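Local coordinates for protein Agap007691-pb (Anopheles gambiae, PDB 5C98) that is of uncertain function but belongs to the serpin family and may therefore inhibit serine proteases, with a suggested link to insect immunity, at residues A[193-197]-A[350-354]; A[236-242]-A[355-361]; A[272-278]-A[344-350]; A[279-283]-A[370-374]. One frame throughout, in Å; residues are numbered along the deposited sequence.

Contact 1. Residues A[193-197]-A[350-354]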
loop_
_atom_site.group_PDB
_atom_site.type_symbol
_atom_site.label_atom_id
_atom_site.label_comp_id
_atom_site.label_asym_id
_atom_site.label_seq_id
_atom_site.Cartn_x
_atom_site.Cartn_y
_atom_site.Cartn_z
ATOM N N GLU A 193 26.641 -9.055 0.837
ATOM C CA GLU A 193 26.917 -8.681 2.205
ATOM C C GLU A 193 25.855 -9.275 3.110
ATOM O O GLU A 193 24.700 -9.476 2.707
ATOM C CB GLU A 193 26.972 -7.154 2.384
ATOM C CG GLU A 193 28.030 -6.487 1.522
ATOM C CD GLU A 193 28.288 -5.031 1.868
ATOM O OE1 GLU A 193 28.064 -4.627 3.030
ATOM O OE2 GLU A 193 28.744 -4.284 0.970
ATOM N N LEU A 194 26.246 -9.500 4.354
ATOM C CA LEU A 194 25.317 -10.014 5.336
ATOM C C LEU A 194 24.152 -9.041 5.518
ATOM O O LEU A 194 24.323 -7.813 5.551
ATOM C CB LEU A 194 26.055 -10.201 6.664
ATOM C CG LEU A 194 25.222 -10.714 7.830
ATOM C CD1 LEU A 194 26.123 -11.566 8.734
ATOM C CD2 LEU A 194 24.603 -9.579 8.613
ATOM N N PHE A 195 22.952 -9.589 5.638
ATOM C CA PHE A 195 21.796 -8.834 6.113
ATOM C C PHE A 195 21.172 -9.659 7.224
ATOM O O PHE A 195 21.003 -10.870 7.075
ATOM C CB PHE A 195 20.774 -8.603 4.979
ATOM C CG PHE A 195 19.623 -7.724 5.371
ATOM C CD1 PHE A 195 18.508 -8.265 5.950
ATOM C CD2 PHE A 195 19.654 -6.357 5.144
ATOM C CE1 PHE A 195 17.441 -7.472 6.328
ATOM C CE2 PHE A 195 18.592 -5.561 5.523
ATOM C CZ PHE A 195 17.499 -6.110 6.097
ATOM N N GLN A 196 20.844 -9.026 8.342
ATOM C CA GLN A 196 20.396 -9.747 9.538
ATOM C C GLN A 196 18.905 -10.042 9.428
ATOM O O GLN A 196 18.078 -9.508 10.159
ATOM C CB GLN A 196 20.707 -8.958 10.813
ATOM C CG GLN A 196 22.164 -8.691 11.092
ATOM C CD GLN A 196 22.449 -8.268 12.536
ATOM O OE1 GLN A 196 21.539 -8.125 13.372
ATOM N NE2 GLN A 196 23.730 -8.089 12.837
ATOM N N PHE A 197 18.569 -10.952 8.514
ATOM C CA PHE A 197 17.179 -11.334 8.335
ATOM C C PHE A 197 16.666 -12.024 9.588
ATOM O O PHE A 197 17.394 -12.771 10.247
ATOM C CB PHE A 197 17.033 -12.299 7.166
ATOM C CG PHE A 197 17.335 -11.694 5.823
ATOM C CD1 PHE A 197 16.405 -10.881 5.181
ATOM C CD2 PHE A 197 18.514 -11.976 5.175
ATOM C CE1 PHE A 197 16.674 -10.352 3.931
ATOM C CE2 PHE A 197 18.764 -11.465 3.915
ATOM C CZ PHE A 197 17.854 -10.655 3.300
ATOM N N ALA A 350 21.978 -0.168 6.120
ATOM C CA ALA A 350 20.730 -0.863 6.412
ATOM C C ALA A 350 20.964 -2.355 6.207
ATOM O O ALA A 350 20.665 -2.927 5.157
ATOM C CB ALA A 350 19.602 -0.324 5.544
ATOM N N ASN A 351 21.524 -2.991 7.240
ATOM C CA ASN A 351 21.907 -4.399 7.237
ATOM C C ASN A 351 21.119 -5.185 8.260
ATOM O O ASN A 351 21.543 -6.264 8.678
ATOM C CB ASN A 351 23.404 -4.541 7.491
ATOM C CG ASN A 351 23.853 -3.800 8.728
ATOM O OD1 ASN A 351 23.057 -3.514 9.631
ATOM N ND2 ASN A 351 25.138 -3.449 8.764
ATOM N N ARG A 352 19.992 -4.639 8.681
ATOM C CA ARG A 352 19.066 -5.274 9.597
ATOM C C ARG A 352 17.681 -4.775 9.248
ATOM O O ARG A 352 17.547 -3.807 8.487
ATOM C CB ARG A 352 19.400 -4.960 11.059
ATOM C CG ARG A 352 19.712 -3.576 11.353
ATOM C CD ARG A 352 20.389 -3.493 12.743
ATOM N NE ARG A 352 20.439 -2.113 13.193
ATOM C CZ ARG A 352 21.342 -1.231 12.778
ATOM N NH1 ARG A 352 22.317 -1.601 11.943
ATOM N NH2 ARG A 352 21.314 0.001 13.211
ATOM N N PRO A 353 16.636 -5.439 9.723
ATOM C CA PRO A 353 15.276 -5.119 9.281
ATOM C C PRO A 353 14.934 -3.658 9.439
ATOM O O PRO A 353 15.262 -3.022 10.450
ATOM C CB PRO A 353 14.399 -5.995 10.176
ATOM C CG PRO A 353 15.291 -7.204 10.418
ATOM C CD PRO A 353 16.666 -6.641 10.579
ATOM N N PHE A 354 14.231 -3.129 8.443
ATOM C CA PHE A 354 13.888 -1.723 8.429
ATOM C C PHE A 354 12.460 -1.545 7.938
ATOM O O PHE A 354 11.878 -2.434 7.301
ATOM C CB PHE A 354 14.877 -0.912 7.570
ATOM C CG PHE A 354 14.978 -1.357 6.123
ATOM C CD1 PHE A 354 14.111 -0.900 5.162
ATOM C CD2 PHE A 354 15.982 -2.223 5.739
ATOM C CE1 PHE A 354 14.255 -1.330 3.822
ATOM C CE2 PHE A 354 16.136 -2.656 4.422
ATOM C CZ PHE A 354 15.280 -2.194 3.462
#
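This contact belongs to the place in the serpin body where the chain passes from sheet C into sheet B: here the 350-354 link is met by an inverse gamma turn. The turn, centred on Gln196, is made by 195-197, with a weak Phe197 N to Phe195 O bond of 2.8 Å. Gln196 N then donates to Asn351 O at 2.9 Å, the one hydrogen bond between 193-197 and 350-354. On either side of that bond the chains touch by packing. Phe195 slides its ring against the backbone of the connection: Asn351 C lies over one face at 3.6 Å from Phe195 CD2, Ala350 O approaches the edge at 3.4 Å from CE2, and Arg352 O sits 3.3 Å from CZ. Phe195 CE2 also meets Phe354 CE2 at 4.0 Å. On the other flank, Gln196 O presses on Pro353 CD at 3.2 Å. The CA-to-CB bond of Arg352 points away from 193-197, and its guanidinium is held by Pro244 O. Phe195 also packs edge-to-face with Phe372, as Phe354 does with Phe281. The route from the sheet C strand that follows the reactive-centre loop into sheet B is the course of the chain in serpins.

Contact 2. Residues A[236-242]-A[355-361]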
loop_
_atom_site.group_PDB
_atom_site.type_symbol
_atom_site.label_atom_id
_atom_site.label_comp_id
_atom_site.label_asym_id
_atom_site.label_seq_id
_atom_site.Cartn_x
_atom_site.Cartn_y
_atom_site.Cartn_z
ATOM N N GLY A 236 7.790 13.057 -7.948
ATOM C CA GLY A 236 7.413 13.719 -6.713
ATOM C C GLY A 236 7.344 12.830 -5.500
ATOM O O GLY A 236 6.687 13.205 -4.527
ATOM N N LEU A 237 8.008 11.673 -5.515
ATOM C CA LEU A 237 7.942 10.704 -4.427
ATOM C C LEU A 237 9.299 10.501 -3.774
ATOM O O LEU A 237 10.344 10.732 -4.382
ATOM C CB LEU A 237 7.482 9.341 -4.934
ATOM C CG LEU A 237 6.164 9.340 -5.692
ATOM C CD1 LEU A 237 5.833 7.911 -6.112
ATOM C CD2 LEU A 237 5.005 9.914 -4.899
ATOM N N SER A 238 9.276 10.029 -2.533
ATOM C CA SER A 238 10.513 9.731 -1.821
ATOM C C SER A 238 10.249 8.622 -0.832
ATOM O O SER A 238 9.125 8.462 -0.385
ATOM C CB SER A 238 11.017 10.990 -1.114
ATOM O OG SER A 238 12.346 10.797 -0.646
ATOM N N MET A 239 11.289 7.860 -0.501
ATOM C CA MET A 239 11.174 6.709 0.381
ATOM C C MET A 239 11.911 7.013 1.676
ATOM O O MET A 239 13.141 7.079 1.689
ATOM C CB MET A 239 11.776 5.470 -0.272
ATOM C CG MET A 239 11.723 4.241 0.607
ATOM S SD MET A 239 12.321 2.719 -0.141
ATOM C CE MET A 239 14.052 3.099 -0.378
ATOM N N LEU A 240 11.163 7.150 2.756
ATOM C CA LEU A 240 11.762 7.300 4.068
ATOM C C LEU A 240 12.090 5.917 4.603
ATOM O O LEU A 240 11.239 5.026 4.617
ATOM C CB LEU A 240 10.776 8.027 4.978
ATOM C CG LEU A 240 11.286 8.651 6.274
ATOM C CD1 LEU A 240 12.208 9.808 6.008
ATOM C CD2 LEU A 240 10.111 9.079 7.133
ATOM N N VAL A 241 13.337 5.734 5.027
ATOM C CA VAL A 241 13.797 4.458 5.551
ATOM C C VAL A 241 14.137 4.663 7.011
ATOM O O VAL A 241 14.931 5.552 7.349
ATOM C CB VAL A 241 15.007 3.902 4.798
ATOM C CG1 VAL A 241 15.387 2.535 5.339
ATOM C CG2 VAL A 241 14.717 3.812 3.308
ATOM N N LEU A 242 13.534 3.860 7.867
ATOM C CA LEU A 242 13.745 3.915 9.315
ATOM C C LEU A 242 14.505 2.661 9.718
ATOM O O LEU A 242 13.978 1.541 9.614
ATOM C CB LEU A 242 12.420 3.996 10.063
ATOM C CG LEU A 242 11.418 5.045 9.599
ATOM C CD1 LEU A 242 10.213 5.073 10.545
ATOM C CD2 LEU A 242 12.048 6.402 9.491
ATOM N N MET A 355 11.902 -0.390 8.260
ATOM C CA MET A 355 10.598 0.046 7.789
ATOM C C MET A 355 10.801 1.113 6.715
ATOM O O MET A 355 11.768 1.887 6.754
ATOM C CB MET A 355 9.787 0.634 8.963
ATOM C CG MET A 355 8.451 1.264 8.603
ATOM S SD MET A 355 7.676 1.797 10.167
ATOM C CE MET A 355 6.155 2.480 9.516
ATOM N N PHE A 356 9.881 1.159 5.752
ATOM C CA PHE A 356 9.919 2.187 4.728
ATOM C C PHE A 356 8.547 2.823 4.564
ATOM O O PHE A 356 7.513 2.194 4.797
ATOM C CB PHE A 356 10.442 1.633 3.384
ATOM C CG PHE A 356 9.616 0.536 2.809
ATOM C CD1 PHE A 356 8.489 0.805 2.063
ATOM C CD2 PHE A 356 9.996 -0.785 2.996
ATOM C CE1 PHE A 356 7.722 -0.250 1.531
ATOM C CE2 PHE A 356 9.253 -1.823 2.460
ATOM C CZ PHE A 356 8.121 -1.562 1.741
ATOM N N LEU A 357 8.540 4.089 4.167
ATOM C CA LEU A 357 7.320 4.846 3.890
ATOM C C LEU A 357 7.514 5.571 2.573
ATOM O O LEU A 357 8.472 6.339 2.426
ATOM C CB LEU A 357 7.009 5.872 4.988
ATOM C CG LEU A 357 6.859 5.268 6.378
ATOM C CD1 LEU A 357 8.214 5.255 7.102
ATOM C CD2 LEU A 357 5.875 6.050 7.152
ATOM N N ILE A 358 6.629 5.323 1.610
ATOM C CA ILE A 358 6.668 6.027 0.340
ATOM C C ILE A 358 5.744 7.221 0.464
ATOM O O ILE A 358 4.544 7.058 0.728
ATOM C CB ILE A 358 6.198 5.129 -0.818
ATOM C CG1 ILE A 358 6.960 3.801 -0.805
ATOM C CG2 ILE A 358 6.287 5.867 -2.161
ATOM C CD1 ILE A 358 8.481 3.961 -1.006
ATOM N N ARG A 359 6.299 8.420 0.276
ATOM C CA ARG A 359 5.572 9.653 0.522
ATOM C C ARG A 359 5.604 10.561 -0.698
ATOM O O ARG A 359 6.541 10.534 -1.499
ATOM C CB ARG A 359 6.115 10.423 1.727
ATOM C CG ARG A 359 6.192 9.624 3.000
ATOM C CD ARG A 359 6.547 10.465 4.225
ATOM N NE ARG A 359 7.839 11.123 4.098
ATOM C CZ ARG A 359 8.239 12.142 4.862
ATOM N NH1 ARG A 359 7.422 12.643 5.787
ATOM N NH2 ARG A 359 9.447 12.674 4.692
ATOM N N ARG A 360 4.532 11.318 -0.881
ATOM C CA ARG A 360 4.524 12.425 -1.823
ATOM C C ARG A 360 5.321 13.558 -1.179
ATOM O O ARG A 360 5.020 13.961 -0.048
ATOM C CB ARG A 360 3.069 12.814 -2.109
ATOM C CG ARG A 360 2.889 13.875 -3.171
ATOM C CD ARG A 360 1.440 14.322 -3.289
ATOM N NE ARG A 360 1.333 15.311 -4.362
ATOM C CZ ARG A 360 0.399 16.253 -4.450
ATOM N NH1 ARG A 360 -0.546 16.362 -3.526
ATOM N NH2 ARG A 360 0.414 17.093 -5.477
ATOM N N THR A 361 6.393 14.005 -1.839
ATOM C CA THR A 361 7.303 14.948 -1.186
ATOM C C THR A 361 6.616 16.280 -0.869
ATOM O O THR A 361 6.937 16.915 0.147
ATOM C CB THR A 361 8.583 15.163 -2.012
ATOM O OG1 THR A 361 8.295 15.755 -3.287
ATOM C CG2 THR A 361 9.297 13.852 -2.248
HETATM O O HOH W 1 5.418 15.702 -4.498
HETATM O O HOH W 2 9.536 10.192 2.057
#
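Met355 opens the pairing with reciprocal hydrogen bonds to Leu242: Leu242 N to Met355 O at 2.9 Å and Met355 N to Leu242 O at 3.1 Å. Phe356 is in a non-hydrogen-bonded pair with Val241, and its ring is met obliquely by Met239 SD, 5.3 Å from the ring centroid, a Met-aromatic contact. Leu357 exchanges bonds with Leu240 (Leu240 N to Leu357 O 2.8 Å, Leu357 N to Leu240 O 2.9 Å), and Leu357 CD1 packs on Leu242 CD1 at 4.0 Å. These are antiparallel strands of serpin sheet B, their short segments at 158°, so every second residue, Leu242, Leu240 and Ser238, makes a reciprocal pair of bonds. The residues between point to the other face, where Phe356 and Ile358 are buried against Leu327 of strand 320-328; Ile358 CD1 also fills in against Met239 CG at 3.6 Å. Arg359 bonds Ser238 through Arg359 N to Ser238 O at 2.9 Å and Ser238 N to Arg359 O at 3.0 Å; one face of its guanidinium lies against Leu240 CD2, while NH2 forms salt bridges with Asp228 and Asp266. Beyond the strand, Thr361 N reaches Gly236 O at 2.8 Å, and a water spans Gly236 O (2.8 Å) and Thr361 OG1 (3.1 Å).

Contact 3. Residues A[272-278]-A[344-350]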
loop_
_atom_site.group_PDB
_atom_site.type_symbol
_atom_site.label_atom_id
_atom_site.label_comp_id
_atom_site.label_asym_id
_atom_site.label_seq_id
_atom_site.Cartn_x
_atom_site.Cartn_y
_atom_site.Cartn_z
ATOM N N CYS A 272 23.016 15.648 3.780
ATOM C CA CYS A 272 24.316 15.343 4.342
ATOM C C CYS A 272 24.952 14.244 3.507
ATOM O O CYS A 272 24.275 13.307 3.097
ATOM C CB CYS A 272 24.101 14.882 5.784
ATOM S SG CYS A 272 25.565 14.379 6.604
ATOM N N TRP A 273 26.248 14.373 3.234
ATOM C CA TRP A 273 26.943 13.319 2.511
ATOM C C TRP A 273 26.951 12.062 3.374
ATOM O O TRP A 273 27.458 12.082 4.503
ATOM C CB TRP A 273 28.357 13.759 2.146
ATOM C CG TRP A 273 28.376 14.623 0.912
ATOM C CD1 TRP A 273 28.704 15.948 0.834
ATOM C CD2 TRP A 273 28.027 14.218 -0.417
ATOM N NE1 TRP A 273 28.590 16.386 -0.462
ATOM C CE2 TRP A 273 28.177 15.346 -1.251
ATOM C CE3 TRP A 273 27.611 13.009 -0.986
ATOM C CZ2 TRP A 273 27.926 15.300 -2.622
ATOM C CZ3 TRP A 273 27.360 12.964 -2.346
ATOM C CH2 TRP A 273 27.517 14.103 -3.149
ATOM N N THR A 274 26.345 10.990 2.857
ATOM C CA THR A 274 26.064 9.796 3.647
ATOM C C THR A 274 26.626 8.571 2.958
ATOM O O THR A 274 26.407 8.370 1.762
ATOM C CB THR A 274 24.554 9.619 3.790
ATOM O OG1 THR A 274 24.013 10.745 4.483
ATOM C CG2 THR A 274 24.194 8.323 4.558
ATOM N N ASP A 275 27.329 7.738 3.722
ATOM C CA ASP A 275 27.758 6.441 3.227
ATOM C C ASP A 275 26.590 5.489 3.415
ATOM O O ASP A 275 26.240 5.124 4.544
ATOM C CB ASP A 275 28.995 5.936 3.957
ATOM C CG ASP A 275 29.587 4.744 3.271
ATOM O OD1 ASP A 275 29.156 3.627 3.568
ATOM O OD2 ASP A 275 30.441 4.934 2.375
ATOM N N LEU A 276 25.957 5.149 2.299
ATOM C CA LEU A 276 24.680 4.458 2.287
ATOM C C LEU A 276 24.865 3.036 1.779
ATOM O O LEU A 276 25.457 2.825 0.717
ATOM C CB LEU A 276 23.719 5.231 1.377
ATOM C CG LEU A 276 22.288 4.741 1.182
ATOM C CD1 LEU A 276 21.539 4.749 2.476
ATOM C CD2 LEU A 276 21.597 5.621 0.172
ATOM N N LYS A 277 24.331 2.072 2.524
ATOM C CA LYS A 277 24.257 0.688 2.106
ATOM C C LYS A 277 22.836 0.206 2.301
ATOM O O LYS A 277 22.224 0.483 3.328
ATOM C CB LYS A 277 25.219 -0.201 2.866
ATOM C CG LYS A 277 26.661 0.107 2.542
ATOM C CD LYS A 277 27.550 -0.887 3.221
ATOM C CE LYS A 277 28.949 -0.892 2.656
ATOM N NZ LYS A 277 29.700 -2.077 3.156
ATOM N N LEU A 278 22.316 -0.502 1.291
ATOM C CA LEU A 278 20.914 -0.932 1.281
ATOM C C LEU A 278 20.876 -2.211 0.458
ATOM O O LEU A 278 21.492 -2.250 -0.609
ATOM C CB LEU A 278 20.067 0.144 0.581
ATOM C CG LEU A 278 18.547 0.056 0.532
ATOM C CD1 LEU A 278 17.944 0.396 1.885
ATOM C CD2 LEU A 278 17.979 1.007 -0.518
ATOM N N SER A 344 32.098 12.000 3.430
ATOM C CA SER A 344 30.823 11.598 4.022
ATOM C C SER A 344 30.808 11.859 5.529
ATOM O O SER A 344 31.805 11.654 6.216
ATOM C CB SER A 344 30.528 10.120 3.741
ATOM O OG SER A 344 30.578 9.359 4.934
ATOM N N GLU A 345 29.655 12.309 6.029
ATOM C CA GLU A 345 29.496 12.740 7.415
ATOM C C GLU A 345 28.411 11.971 8.166
ATOM O O GLU A 345 28.058 12.347 9.292
ATOM C CB GLU A 345 29.157 14.226 7.445
ATOM C CG GLU A 345 30.190 15.095 6.772
ATOM C CD GLU A 345 29.935 16.571 6.987
ATOM O OE1 GLU A 345 28.787 17.008 6.766
ATOM O OE2 GLU A 345 30.883 17.286 7.381
ATOM N N PHE A 346 27.865 10.914 7.572
ATOM C CA PHE A 346 26.822 10.116 8.194
ATOM C C PHE A 346 26.962 8.733 7.584
ATOM O O PHE A 346 27.317 8.612 6.411
ATOM C CB PHE A 346 25.436 10.720 7.913
ATOM C CG PHE A 346 24.310 10.063 8.664
ATOM C CD1 PHE A 346 24.309 10.025 10.045
ATOM C CD2 PHE A 346 23.229 9.519 7.985
ATOM C CE1 PHE A 346 23.280 9.433 10.736
ATOM C CE2 PHE A 346 22.184 8.925 8.679
ATOM C CZ PHE A 346 22.214 8.886 10.054
ATOM N N GLU A 347 26.770 7.695 8.392
ATOM C CA GLU A 347 26.705 6.332 7.897
ATOM C C GLU A 347 25.288 5.833 8.070
ATOM O O GLU A 347 24.673 6.014 9.133
ATOM C CB GLU A 347 27.708 5.391 8.587
ATOM C CG GLU A 347 29.130 5.535 8.017
ATOM C CD GLU A 347 30.126 4.462 8.469
ATOM O OE1 GLU A 347 31.339 4.710 8.307
ATOM O OE2 GLU A 347 29.718 3.382 8.951
ATOM N N PHE A 348 24.771 5.211 7.019
ATOM C CA PHE A 348 23.461 4.556 7.082
ATOM C C PHE A 348 23.607 3.226 6.367
ATOM O O PHE A 348 23.461 3.142 5.155
ATOM C CB PHE A 348 22.390 5.428 6.434
ATOM C CG PHE A 348 20.989 4.912 6.612
ATOM C CD1 PHE A 348 20.422 4.030 5.712
ATOM C CD2 PHE A 348 20.223 5.373 7.671
ATOM C CE1 PHE A 348 19.125 3.623 5.873
ATOM C CE2 PHE A 348 18.943 4.950 7.838
ATOM C CZ PHE A 348 18.384 4.084 6.936
ATOM N N HIS A 349 23.889 2.189 7.130
ATOM C CA HIS A 349 24.109 0.844 6.611
ATOM C C HIS A 349 22.932 -0.019 7.028
ATOM O O HIS A 349 22.869 -0.510 8.157
ATOM C CB HIS A 349 25.445 0.309 7.103
ATOM C CG HIS A 349 26.610 1.010 6.500
ATOM N ND1 HIS A 349 27.913 0.701 6.821
ATOM C CD2 HIS A 349 26.678 2.026 5.607
ATOM C CE1 HIS A 349 28.729 1.473 6.131
ATOM N NE2 HIS A 349 28.003 2.288 5.390
ATOM N N ALA A 350 21.978 -0.168 6.120
ATOM C CA ALA A 350 20.730 -0.863 6.412
ATOM C C ALA A 350 20.964 -2.355 6.207
ATOM O O ALA A 350 20.665 -2.927 5.157
ATOM C CB ALA A 350 19.602 -0.324 5.544
HETATM O O HOH W 3 27.682 16.540 4.091
#
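A parallel strand pairing in serpin sheet C, at the rim of the molecule, sets strand 346-349 alongside the first part of strand 270-287; the short segments lie 24° apart. The backbone zips up along the pair: Glu345 N to Trp273 O at 2.7 Å, Asp275 N to Phe346 O at 2.8 Å, Phe348 N to Asp275 O at 2.9 Å, Lys277 N to Phe348 O at 3.0 Å and Ala350 N to Lys277 O at 2.9 Å. Asp275, Lys277 and His349 share one face of the sheet. There His349 NE2 donates to Asp275 OD1 at a short 2.5 Å, and the Lys277 chain lies flat over the imidazole, its CD 3.7 Å from the ring centroid in a CH-pi contact. The other oxygen of Asp275 takes a bond from His209, and the Lys277 amine forms a salt bridge with Glu193, so this face is tied on to the neighbouring strands. On the reverse, Leu276 CD1 touches Phe348 CD1 at 3.5 Å, and Phe348 goes on to pack on Val227 and Val241 of sheet B. A strand that leaves the reactive-centre loop and joins sheet C in parallel is a hallmark of the serpin fold.

Contact 4. Residues A[279-283]-A[370-374]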
loop_
_atom_site.group_PDB
_atom_site.type_symbol
_atom_site.label_atom_id
_atom_site.label_comp_id
_atom_site.label_asym_id
_atom_site.label_seq_id
_atom_site.Cartn_x
_atom_site.Cartn_y
_atom_site.Cartn_z
ATOM N N PRO A 279 20.176 -3.261 0.881
ATOM C CA PRO A 279 20.001 -4.399 -0.032
ATOM C C PRO A 279 19.293 -3.982 -1.313
ATOM O O PRO A 279 18.435 -3.096 -1.313
ATOM C CB PRO A 279 19.156 -5.390 0.778
ATOM C CG PRO A 279 18.494 -4.571 1.807
ATOM C CD PRO A 279 19.413 -3.440 2.126
ATOM N N LYS A 280 19.680 -4.619 -2.424
ATOM C CA LYS A 280 18.929 -4.494 -3.672
ATOM C C LYS A 280 17.694 -5.363 -3.492
ATOM O O LYS A 280 17.752 -6.577 -3.665
ATOM C CB LYS A 280 19.780 -4.961 -4.848
ATOM C CG LYS A 280 19.169 -4.672 -6.188
ATOM C CD LYS A 280 20.013 -5.249 -7.315
ATOM C CE LYS A 280 19.239 -5.250 -8.621
ATOM N NZ LYS A 280 19.449 -4.007 -9.406
ATOM N N PHE A 281 16.563 -4.760 -3.120
ATOM C CA PHE A 281 15.432 -5.530 -2.641
ATOM C C PHE A 281 14.173 -5.151 -3.395
ATOM O O PHE A 281 14.083 -4.108 -4.053
ATOM C CB PHE A 281 15.180 -5.361 -1.105
ATOM C CG PHE A 281 14.500 -4.071 -0.714
ATOM C CD1 PHE A 281 15.204 -2.883 -0.567
ATOM C CD2 PHE A 281 13.131 -4.039 -0.477
ATOM C CE1 PHE A 281 14.589 -1.708 -0.217
ATOM C CE2 PHE A 281 12.495 -2.839 -0.107
ATOM C CZ PHE A 281 13.213 -1.678 0.007
ATOM N N PHE A 282 13.198 -6.034 -3.280
ATOM C CA PHE A 282 11.839 -5.706 -3.658
ATOM C C PHE A 282 10.920 -6.295 -2.604
ATOM O O PHE A 282 11.307 -7.176 -1.825
ATOM C CB PHE A 282 11.492 -6.255 -5.034
ATOM C CG PHE A 282 11.271 -7.727 -5.042
ATOM C CD1 PHE A 282 12.333 -8.600 -5.091
ATOM C CD2 PHE A 282 9.977 -8.233 -4.985
ATOM C CE1 PHE A 282 12.118 -9.962 -5.101
ATOM C CE2 PHE A 282 9.750 -9.583 -4.975
ATOM C CZ PHE A 282 10.833 -10.457 -5.037
ATOM N N VAL A 283 9.694 -5.780 -2.595
ATOM C CA VAL A 283 8.607 -6.350 -1.815
ATOM C C VAL A 283 7.420 -6.415 -2.752
ATOM O O VAL A 283 7.085 -5.422 -3.399
ATOM C CB VAL A 283 8.280 -5.523 -0.554
ATOM C CG1 VAL A 283 7.058 -6.064 0.181
ATOM C CG2 VAL A 283 9.456 -5.541 0.389
ATOM N N GLY A 370 5.713 -0.251 4.544
ATOM C CA GLY A 370 6.067 -1.650 4.626
ATOM C C GLY A 370 7.341 -1.855 5.399
ATOM O O GLY A 370 7.851 -0.942 6.060
ATOM N N ASN A 371 7.813 -3.100 5.359
ATOM C CA ASN A 371 9.039 -3.478 6.043
ATOM C C ASN A 371 9.755 -4.538 5.235
ATOM O O ASN A 371 9.137 -5.283 4.470
ATOM C CB ASN A 371 8.757 -3.991 7.456
ATOM C CG ASN A 371 8.035 -5.310 7.464
ATOM O OD1 ASN A 371 6.830 -5.357 7.289
ATOM N ND2 ASN A 371 8.763 -6.395 7.709
ATOM N N PHE A 372 11.077 -4.575 5.398
ATOM C CA PHE A 372 11.937 -5.578 4.808
ATOM C C PHE A 372 12.705 -6.243 5.938
ATOM O O PHE A 372 13.593 -5.638 6.552
ATOM C CB PHE A 372 12.862 -4.947 3.765
ATOM C CG PHE A 372 13.653 -5.954 3.012
ATOM C CD1 PHE A 372 13.031 -6.742 2.085
ATOM C CD2 PHE A 372 14.995 -6.166 3.283
ATOM C CE1 PHE A 372 13.733 -7.729 1.394
ATOM C CE2 PHE A 372 15.705 -7.146 2.585
ATOM C CZ PHE A 372 15.085 -7.917 1.674
ATOM N N SER A 373 12.342 -7.499 6.218
ATOM C CA SER A 373 12.836 -8.253 7.357
ATOM C C SER A 373 13.226 -9.684 7.043
ATOM O O SER A 373 14.026 -10.247 7.793
ATOM C CB SER A 373 11.763 -8.308 8.432
ATOM O OG SER A 373 11.407 -6.999 8.793
ATOM N N LYS A 374 12.650 -10.312 6.010
ATOM C CA LYS A 374 12.675 -11.752 5.805
ATOM C C LYS A 374 13.437 -12.099 4.533
ATOM O O LYS A 374 13.293 -11.423 3.497
ATOM C CB LYS A 374 11.231 -12.267 5.697
ATOM C CG LYS A 374 11.149 -13.781 5.499
ATOM C CD LYS A 374 9.733 -14.291 5.327
ATOM C CE LYS A 374 9.721 -15.782 5.046
ATOM N NZ LYS A 374 8.351 -16.265 4.750
#
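The bump here is the Phe372 ring, and the hollow is the row of Pro279, Phe281 and Val283, whose CB atoms all point toward 370-374 while Lys280 and Phe282 between them turn away. No hydrogen bond crosses; the fit is apolar packing. Phe281 sits in the middle of the row and supplies its floor: Phe281 CB lies over one face of Phe372, 3.9 Å from the ring centroid in a CH-pi contact, and Phe281 CD2 meets Phe372 CD1 at 3.7 Å, with the two rings inclined at 38°. Pro279 bounds the hollow at one end, its CG 3.9 Å from Phe372 CE2. Val283 bounds the other, its CG2 reaching the ring edge at 4.1 Å from Phe372 CD1. Phe195 adds an edge-to-face partner. The CA-to-CB bond of Asn371 points away from 279-283; its side chain touches Leu250 of helix 250-256, and ND2 bonds Cys37 O. Thus strand 270-287, running on to pair with strand 320-328 in serpin sheet A, packs against the end of strand 366-372 of sheet B, with strand 39-41 alongside, Ala40 touching Val283.

In the fold
From the N terminus, residues 193-197 come first and wait until 350-354 to close the loop of contact 1. Strand 237-244 opens contact 2 inside that loop but closes it at 355-361, so the two cross. Contact 3 (272-278 with 344-350) is nested within both, and the loop it closes holds the unmodelled residues 335-343 of the reactive-centre region. Contact 4 starts at 279-283, directly after, and ends at 370-374, crossing the other three. Contacts 1 and 3 share Ala350 and the Glu193 to Lys277 salt bridge. Contact 2 is internal to sheet B and contact 3 to sheet C; contact 1 packs the 193-197 turn on the link between those sheets, and contact 4 packs strand 270-287 on strand 366-372.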